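Long-range contacts in glycosyltransferase (Rickettsia africae, PDB 7MI0), which probably transfers a sugar from an activated donor to an acceptor, as a GT-B-fold member of glycosyltransferase family 4: residues I215-R220 against I293-E298; S219-W224 against G248-H253; N284-S289 against Q310-L315. All blocks are in the same frame, centred on the assembly; numbering follows the deposited sequence.

Following the chain through the C-terminal Rossmann-like domain, strand 214-218 opens contact 1, which shares Ser-219 and Arg-220 with contact 2. Starting from the same stretch, contact 2 closes the shorter loop, after the helix 227-235 crossover to strand 243-247, and contact 1 the longer, at strand 291-294. Contact 3 begins on helix 282-287, before contact 1 is complete, and ends beyond helix 304-311; these two loops therefore cross. Contacts 2 and 3 follow in series and do not touch. The three contacts together join neighbouring central strands, the loops at their C-terminal ends, and two helices on one side of the sheet; Leu-216 packs against Ser-289 between contacts 1 and 3.

Contact 1. Residues I215-R220 against I293-E298; sequences ILMPSR and ISASIE
At the centre of the parallel sheet in the C-terminal Rossmann-like domain, strands 214-218 and 291-294 run side by side toward their C-terminal ends. The amide of Ile-293 donates to Leu-216 O, with N to O 3.0 Å; the donor N lies in the plane of the carbonyl but the bond is somewhat bent (N-H...O 142°). Leu-216 also bonds through its backbone to Ile-291, so residues 291 and 293 grip it as in a regular parallel ladder. On one face of the sheet, Ile-293 points its CG1 branch obliquely across Ile-215, whose CG2, anti to its own backbone N, meets Ile-293 CG1 at 3.6 Å. Met-217 also holds CG anti to N (chi1 -174°) and stays extended to its tip: CG passes Ile-293 O at 3.5 Å, and the terminal CE ends 4.3 Å from Ala-295 CB. Leu-230 and His-227 of helix 227-235 pack against the same methionine. Beyond it, Pro-218 is the centre of an inverse gamma turn. Strands 214-218 and 291-294 are strands 1 and 4 in the order 3-2-1-4-5-6, and their pairing, with loops emerging at the strand ends, is characteristic of the topological switch point of a Rossmann-like GT-B domain.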
loop_
_atom_site.group_PDB
_atom_site.type_symbol
_atom_site.label_atom_id
_atom_site.label_comp_id
_atom_site.label_asym_id
_atom_site.label_seq_id
_atom_site.Cartn_x
_atom_site.Cartn_y
_atom_site.Cartn_z
ATOM N N ILE A 215 18.276 -6.506 -10.351
ATOM C CA ILE A 215 17.223 -6.975 -9.459
ATOM C C ILE A 215 16.939 -5.882 -8.441
ATOM O O ILE A 215 17.821 -5.508 -7.662
ATOM C CB ILE A 215 17.616 -8.283 -8.759
ATOM C CG1 ILE A 215 17.962 -9.359 -9.783
ATOM C CG2 ILE A 215 16.502 -8.731 -7.834
ATOM C CD1 ILE A 215 18.583 -10.590 -9.162
ATOM N N LEU A 216 15.717 -5.370 -8.442
ATOM C CA LEU A 216 15.317 -4.337 -7.500
ATOM C C LEU A 216 14.418 -4.951 -6.437
ATOM O O LEU A 216 13.382 -5.542 -6.761
ATOM C CB LEU A 216 14.594 -3.193 -8.206
ATOM C CG LEU A 216 14.279 -1.990 -7.318
ATOM C CD1 LEU A 216 15.568 -1.308 -6.871
ATOM C CD2 LEU A 216 13.368 -1.019 -8.051
ATOM N N MET A 217 14.820 -4.823 -5.175
ATOM C CA MET A 217 13.913 -5.106 -4.068
ATOM C C MET A 217 13.581 -3.801 -3.363
ATOM O O MET A 217 14.347 -3.345 -2.499
ATOM C CB MET A 217 14.517 -6.106 -3.082
ATOM C CG MET A 217 13.523 -6.503 -2.014
ATOM S SD MET A 217 14.254 -7.536 -0.750
ATOM C CE MET A 217 12.849 -7.750 0.340
ATOM N N PRO A 218 12.478 -3.153 -3.705
ATOM C CA PRO A 218 12.050 -1.928 -3.008
ATOM C C PRO A 218 11.219 -2.289 -1.779
ATOM O O PRO A 218 9.994 -2.361 -1.797
ATOM C CB PRO A 218 11.229 -1.197 -4.073
ATOM C CG PRO A 218 11.088 -2.168 -5.250
ATOM C CD PRO A 218 11.554 -3.507 -4.788
ATOM N N SER A 219 11.914 -2.558 -0.684
ATOM C CA SER A 219 11.285 -2.946 0.567
ATOM C C SER A 219 11.927 -2.179 1.707
ATOM O O SER A 219 13.153 -2.030 1.754
ATOM C CB SER A 219 11.418 -4.451 0.835
ATOM O OG SER A 219 10.490 -5.204 0.078
ATOM N N ARG A 220 11.087 -1.685 2.615
ATOM C CA ARG A 220 11.573 -1.176 3.888
ATOM C C ARG A 220 12.495 -2.204 4.530
ATOM O O ARG A 220 12.236 -3.408 4.482
ATOM C CB ARG A 220 10.387 -0.853 4.808
ATOM C CG ARG A 220 10.755 -0.571 6.258
ATOM C CD ARG A 220 9.609 0.088 7.029
ATOM N NE ARG A 220 8.557 -0.835 7.449
ATOM C CZ ARG A 220 7.438 -1.067 6.772
ATOM N NH1 ARG A 220 7.216 -0.517 5.585
ATOM N NH2 ARG A 220 6.514 -1.866 7.300
ATOM N N ILE A 293 11.307 -7.718 -6.736
ATOM C CA ILE A 293 11.198 -8.759 -5.718
ATOM C C ILE A 293 10.382 -8.246 -4.539
ATOM O O ILE A 293 10.711 -7.207 -3.954
ATOM C CB ILE A 293 12.575 -9.236 -5.227
ATOM C CG1 ILE A 293 13.411 -9.784 -6.387
ATOM C CG2 ILE A 293 12.408 -10.284 -4.134
ATOM C CD1 ILE A 293 12.882 -11.068 -6.987
ATOM N N SER A 294 9.326 -8.977 -4.190
ATOM C CA SER A 294 8.709 -8.915 -2.872
ATOM C C SER A 294 8.895 -10.276 -2.227
ATOM O O SER A 294 8.408 -11.285 -2.748
ATOM C CB SER A 294 7.226 -8.564 -2.943
ATOM O OG SER A 294 6.573 -8.974 -1.750
ATOM N N ALA A 295 9.602 -10.306 -1.105
ATOM C CA ALA A 295 9.990 -11.559 -0.473
ATOM C C ALA A 295 9.476 -11.651 0.958
ATOM O O ALA A 295 10.063 -12.350 1.785
ATOM C CB ALA A 295 11.506 -11.725 -0.507
ATOM N N SER A 296 8.384 -10.952 1.258
ATOM C CA SER A 296 7.897 -10.874 2.630
ATOM C C SER A 296 7.519 -12.257 3.141
ATOM O O SER A 296 6.862 -13.035 2.443
ATOM C CB SER A 296 6.696 -9.934 2.713
ATOM O OG SER A 296 6.986 -8.681 2.118
ATOM N N ILE A 297 7.951 -12.569 4.363
ATOM C CA ILE A 297 7.652 -13.855 4.977
ATOM C C ILE A 297 6.502 -13.769 5.966
ATOM O O ILE A 297 6.084 -14.799 6.511
ATOM C CB ILE A 297 8.902 -14.443 5.652
ATOM C CG1 ILE A 297 9.403 -13.510 6.752
ATOM C CG2 ILE A 297 9.988 -14.661 4.622
ATOM C CD1 ILE A 297 10.720 -13.933 7.349
ATOM N N GLU A 298 5.987 -12.569 6.225
ATOM C CA GLU A 298 4.756 -12.352 6.960
ATOM C C GLU A 298 3.775 -11.599 6.069
ATOM O O GLU A 298 4.189 -10.729 5.293
ATOM C CB GLU A 298 5.008 -11.572 8.263
ATOM C CG GLU A 298 5.736 -12.402 9.327
ATOM C CD GLU A 298 5.912 -11.678 10.658
ATOM O OE1 GLU A 298 5.075 -10.813 11.001
ATOM O OE2 GLU A 298 6.897 -11.982 11.368
#

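Contact 2. Residues S219-W224 against G248-H253; sequences SRMTSW and GDISRH
The loops following strands 214-218 and 243-247 are joined by one backbone bond, Met-221 N to Asp-249 O at 2.9 Å (N-H...O 153°), nearly along the C=O axis, while Met-221 centres an inverse gamma turn. Just before it, Gly-248 brings its CA to 3.6 Å from Ser-219 O. The Met-221 CB touches Ile-250 CG2 at 3.9 Å, and from there the Met-221 side chain, CG anti to N but bent at chi2 and chi3, turns off toward Thr-257 and Val-260 of helix 254-266. His-253, at the N-cap position of that helix, lies alongside Thr-222 and points the same way; its CD2 sits 3.3 Å from Thr-222 OG1, and Met-221 O approaches the imidazole near its plane, at the edge. The other branch of Thr-222, CG2, rests 3.4 Å above one face of the Trp-224 ring, offset toward the rim. Within the second loop, Asp-249 forms an Asx motif: OD2 takes Arg-252 N at 3.0 Å and OD1 takes Ser-251 OG, both through syn lone pairs. With several donors gathered on one carboxylate, Asp-249 would be stabilised in its charged form, an arrangement consistent with a loop set to present Asp-249 O to Met-221 N.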
loop_
_atom_site.group_PDB
_atom_site.type_symbol
_atom_site.label_atom_id
_atom_site.label_comp_id
_atom_site.label_asym_id
_atom_site.label_seq_id
_atom_site.Cartn_x
_atom_site.Cartn_y
_atom_site.Cartn_z
ATOM N N SER A 219 11.914 -2.558 -0.684
ATOM C CA SER A 219 11.285 -2.946 0.567
ATOM C C SER A 219 11.927 -2.179 1.707
ATOM O O SER A 219 13.153 -2.030 1.754
ATOM C CB SER A 219 11.418 -4.451 0.835
ATOM O OG SER A 219 10.490 -5.204 0.078
ATOM N N ARG A 220 11.087 -1.685 2.615
ATOM C CA ARG A 220 11.573 -1.176 3.888
ATOM C C ARG A 220 12.495 -2.204 4.530
ATOM O O ARG A 220 12.236 -3.408 4.482
ATOM C CB ARG A 220 10.387 -0.853 4.808
ATOM C CG ARG A 220 10.755 -0.571 6.258
ATOM C CD ARG A 220 9.609 0.088 7.029
ATOM N NE ARG A 220 8.557 -0.835 7.449
ATOM C CZ ARG A 220 7.438 -1.067 6.772
ATOM N NH1 ARG A 220 7.216 -0.517 5.585
ATOM N NH2 ARG A 220 6.514 -1.866 7.300
ATOM N N MET A 221 13.598 -1.729 5.107
ATOM C CA MET A 221 14.578 -2.628 5.717
ATOM C C MET A 221 14.078 -3.060 7.095
ATOM O O MET A 221 14.492 -2.549 8.137
ATOM C CB MET A 221 15.941 -1.956 5.803
ATOM C CG MET A 221 17.084 -2.910 6.017
ATOM S SD MET A 221 17.274 -4.021 4.624
ATOM C CE MET A 221 19.055 -4.133 4.552
ATOM N N THR A 222 13.162 -4.030 7.091
ATOM C CA THR A 222 12.700 -4.680 8.309
ATOM C C THR A 222 12.746 -6.193 8.115
ATOM O O THR A 222 12.802 -6.695 6.990
ATOM C CB THR A 222 11.288 -4.212 8.704
ATOM O OG1 THR A 222 10.922 -4.784 9.967
ATOM C CG2 THR A 222 10.268 -4.608 7.652
ATOM N N SER A 223 12.724 -6.924 9.236
ATOM C CA SER A 223 13.053 -8.349 9.202
ATOM C C SER A 223 12.050 -9.147 8.379
ATOM O O SER A 223 12.440 -10.009 7.582
ATOM C CB SER A 223 13.142 -8.908 10.623
ATOM O OG SER A 223 11.905 -8.782 11.304
ATOM N N TRP A 224 10.759 -8.879 8.549
ATOM C CA TRP A 224 9.743 -9.684 7.883
ATOM C C TRP A 224 9.607 -9.380 6.393
ATOM O O TRP A 224 8.773 -10.004 5.724
ATOM C CB TRP A 224 8.393 -9.504 8.582
ATOM C CG TRP A 224 7.920 -8.084 8.648
ATOM C CD1 TRP A 224 8.227 -7.158 9.606
ATOM C CD2 TRP A 224 7.041 -7.431 7.724
ATOM N NE1 TRP A 224 7.596 -5.968 9.330
ATOM C CE2 TRP A 224 6.863 -6.108 8.179
ATOM C CE3 TRP A 224 6.391 -7.834 6.553
ATOM C CZ2 TRP A 224 6.062 -5.188 7.506
ATOM C CZ3 TRP A 224 5.594 -6.917 5.883
ATOM C CH2 TRP A 224 5.437 -5.610 6.363
ATOM N N GLY A 248 15.098 1.300 0.253
ATOM C CA GLY A 248 14.062 1.432 1.257
ATOM C C GLY A 248 14.639 2.027 2.518
ATOM O O GLY A 248 15.854 2.155 2.676
ATOM N N ASP A 249 13.738 2.404 3.425
ATOM C CA ASP A 249 14.171 3.016 4.675
ATOM C C ASP A 249 15.088 2.075 5.438
ATOM O O ASP A 249 14.865 0.864 5.480
ATOM C CB ASP A 249 12.976 3.388 5.553
ATOM C CG ASP A 249 13.403 3.858 6.937
ATOM O OD1 ASP A 249 14.169 4.843 7.017
ATOM O OD2 ASP A 249 12.989 3.241 7.942
ATOM N N ILE A 250 16.133 2.639 6.036
ATOM C CA ILE A 250 17.091 1.848 6.795
ATOM C C ILE A 250 17.290 2.501 8.155
ATOM O O ILE A 250 18.361 2.392 8.764
ATOM C CB ILE A 250 18.419 1.712 6.034
ATOM C CG1 ILE A 250 19.023 3.090 5.768
ATOM C CG2 ILE A 250 18.201 0.984 4.719
ATOM C CD1 ILE A 250 20.432 3.035 5.244
ATOM N N SER A 251 16.255 3.173 8.641
ATOM C CA SER A 251 16.340 3.952 9.870
ATOM C C SER A 251 15.464 3.417 10.991
ATOM O O SER A 251 15.900 3.400 12.146
ATOM C CB SER A 251 15.961 5.408 9.586
ATOM O OG SER A 251 16.644 5.901 8.449
ATOM N N ARG A 252 14.233 2.991 10.682
ATOM C CA ARG A 252 13.323 2.519 11.723
ATOM C C ARG A 252 13.831 1.241 12.376
ATOM O O ARG A 252 13.616 1.032 13.576
ATOM C CB ARG A 252 11.925 2.303 11.145
ATOM N N HIS A 253 14.504 0.385 11.613
ATOM C CA HIS A 253 15.099 -0.849 12.124
ATOM C C HIS A 253 16.555 -0.898 11.674
ATOM O O HIS A 253 16.941 -1.738 10.854
ATOM C CB HIS A 253 14.317 -2.072 11.646
ATOM C CG HIS A 253 12.874 -2.059 12.047
ATOM N ND1 HIS A 253 12.461 -2.204 13.355
ATOM C CD2 HIS A 253 11.744 -1.916 11.312
ATOM C CE1 HIS A 253 11.142 -2.149 13.408
ATOM N NE2 HIS A 253 10.682 -1.977 12.182
#

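Contact 3. Residues N284-S289 against Q310-L315; sequences NLYGIS and QAMKKL
Lys-314 and Met-312 both point from the turn after helix 304-311 toward residues 286-289, but they meet them in different ways. Met-312 crosses Tyr-286 at about a right angle: its CG packs against Tyr-286 CB at 3.7 Å and obliquely against the start of the ring. Bends at chi2 and chi3 then fold the thioether back, and CE comes to 4.4 Å from Gly-287 N. The tyrosine carries its ring past this contact, so that the hydroxyl lies away from the methionine and bonds to the carboxylate of Glu-308 within helix 304-311, fixing the far end of the ring. Lys-314 turns once, at chi2 (-57°), and otherwise runs extended, laying its aliphatic CE 3.2 Å from Tyr-286 O before the ammonium reaches the main chain. There NZ donates to Ser-289 O at 2.9 Å, almost in line with that C=O bond (169°), and more weakly to Gly-287 O at 3.3 Å. Ser-289 is itself tied to the helix: its N bonds to Tyr-286 O, and its OG, turned beside the backbone N, donates to Leu-285 O in the plane of that group. The turn that supplies the lysine is shaped by Lys-313, whose positive phi (63°) lies in the left-handed region and whose N bonds back to Gln-310 O. The arrangement amounts to a lysine ammonium held by main-chain carbonyls at Gly-287 and Ser-289 from the turn behind another helix. The ammonium thus sits by the last carbonyls around these two residues, where the dipole of helix 282-287 would probably favour its charged form.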
loop_
_atom_site.group_PDB
_atom_site.type_symbol
_atom_site.label_atom_id
_atom_site.label_comp_id
_atom_site.label_asym_id
_atom_site.label_seq_id
_atom_site.Cartn_x
_atom_site.Cartn_y
_atom_site.Cartn_z
ATOM N N ASN A 284 12.570 5.907 -11.954
ATOM C CA ASN A 284 13.804 5.620 -12.679
ATOM C C ASN A 284 14.494 4.370 -12.156
ATOM O O ASN A 284 15.234 3.722 -12.902
ATOM C CB ASN A 284 14.758 6.812 -12.604
ATOM C CG ASN A 284 14.211 8.038 -13.308
ATOM O OD1 ASN A 284 13.936 9.060 -12.680
ATOM N ND2 ASN A 284 14.046 7.939 -14.622
ATOM N N LEU A 285 14.262 4.011 -10.896
ATOM C CA LEU A 285 14.847 2.789 -10.363
ATOM C C LEU A 285 14.130 1.556 -10.890
ATOM O O LEU A 285 14.762 0.519 -11.120
ATOM C CB LEU A 285 14.824 2.822 -8.837
ATOM C CG LEU A 285 16.204 3.101 -8.247
ATOM C CD1 LEU A 285 16.115 3.513 -6.794
ATOM C CD2 LEU A 285 17.073 1.872 -8.401
ATOM N N TYR A 286 12.814 1.641 -11.080
ATOM C CA TYR A 286 12.109 0.561 -11.760
ATOM C C TYR A 286 12.585 0.436 -13.203
ATOM O O TYR A 286 12.871 -0.668 -13.683
ATOM C CB TYR A 286 10.600 0.798 -11.719
ATOM C CG TYR A 286 9.914 0.430 -10.418
ATOM C CD1 TYR A 286 9.707 -0.900 -10.069
ATOM C CD2 TYR A 286 9.439 1.412 -9.555
ATOM C CE1 TYR A 286 9.064 -1.238 -8.891
ATOM C CE2 TYR A 286 8.797 1.082 -8.377
ATOM C CZ TYR A 286 8.612 -0.243 -8.051
ATOM O OH TYR A 286 7.973 -0.572 -6.881
ATOM N N GLY A 287 12.696 1.569 -13.900
ATOM C CA GLY A 287 13.052 1.540 -15.307
ATOM C C GLY A 287 14.389 0.885 -15.586
ATOM O O GLY A 287 14.565 0.256 -16.634
ATOM N N ILE A 288 15.349 1.020 -14.662
ATOM C CA ILE A 288 16.661 0.406 -14.861
ATOM C C ILE A 288 16.684 -1.056 -14.459
ATOM O O ILE A 288 17.672 -1.748 -14.732
ATOM C CB ILE A 288 17.785 1.122 -14.087
ATOM C CG1 ILE A 288 17.586 0.973 -12.575
ATOM C CG2 ILE A 288 17.867 2.585 -14.494
ATOM C CD1 ILE A 288 18.724 1.540 -11.751
ATOM N N SER A 289 15.625 -1.546 -13.832
ATOM C CA SER A 289 15.580 -2.914 -13.347
ATOM C C SER A 289 14.854 -3.812 -14.339
ATOM O O SER A 289 14.064 -3.360 -15.170
ATOM C CB SER A 289 14.895 -2.978 -11.981
ATOM O OG SER A 289 15.367 -1.945 -11.136
ATOM N N GLN A 310 4.457 -4.149 -11.778
ATOM C CA GLN A 310 3.647 -4.549 -12.921
ATOM C C GLN A 310 3.321 -3.354 -13.806
ATOM O O GLN A 310 3.303 -3.470 -15.037
ATOM C CB GLN A 310 2.368 -5.227 -12.442
ATOM C CG GLN A 310 2.549 -6.646 -11.979
ATOM C CD GLN A 310 1.260 -7.236 -11.451
ATOM O OE1 GLN A 310 0.643 -6.689 -10.534
ATOM N NE2 GLN A 310 0.839 -8.355 -12.033
ATOM N N ALA A 311 3.060 -2.194 -13.197
ATOM C CA ALA A 311 2.794 -0.996 -13.986
ATOM C C ALA A 311 3.986 -0.623 -14.860
ATOM O O ALA A 311 3.808 -0.062 -15.950
ATOM C CB ALA A 311 2.427 0.167 -13.065
ATOM N N MET A 312 5.199 -0.932 -14.414
ATOM C CA MET A 312 6.405 -0.552 -15.129
ATOM C C MET A 312 6.863 -1.608 -16.128
ATOM O O MET A 312 7.987 -1.513 -16.634
ATOM C CB MET A 312 7.523 -0.243 -14.131
ATOM C CG MET A 312 7.261 0.982 -13.271
ATOM S SD MET A 312 6.979 2.499 -14.212
ATOM C CE MET A 312 8.558 2.691 -15.035
ATOM N N LYS A 313 6.018 -2.603 -16.421
ATOM C CA LYS A 313 6.297 -3.630 -17.438
ATOM C C LYS A 313 7.524 -4.468 -17.071
ATOM O O LYS A 313 8.388 -4.742 -17.905
ATOM C CB LYS A 313 6.462 -3.011 -18.835
ATOM C CG LYS A 313 5.197 -2.412 -19.441
ATOM C CD LYS A 313 5.468 -1.789 -20.811
ATOM C CE LYS A 313 4.175 -1.510 -21.578
ATOM N NZ LYS A 313 4.405 -0.925 -22.930
ATOM N N LYS A 314 7.587 -4.897 -15.813
ATOM C CA LYS A 314 8.709 -5.673 -15.307
ATOM C C LYS A 314 8.296 -7.112 -15.015
ATOM O O LYS A 314 7.113 -7.433 -14.888
ATOM C CB LYS A 314 9.282 -5.030 -14.038
ATOM C CG LYS A 314 9.734 -3.600 -14.241
ATOM C CD LYS A 314 10.765 -3.517 -15.357
ATOM C CE LYS A 314 10.991 -2.075 -15.783
ATOM N NZ LYS A 314 12.141 -1.922 -16.711
ATOM N N LEU A 315 9.292 -7.988 -14.921
ATOM C CA LEU A 315 9.059 -9.328 -14.403
ATOM C C LEU A 315 9.020 -9.253 -12.884
ATOM O O LEU A 315 9.984 -8.804 -12.255
ATOM C CB LEU A 315 10.143 -10.292 -14.875
ATOM C CG LEU A 315 10.171 -10.595 -16.373
ATOM C CD1 LEU A 315 11.195 -11.679 -16.667
ATOM C CD2 LEU A 315 8.785 -10.991 -16.887
#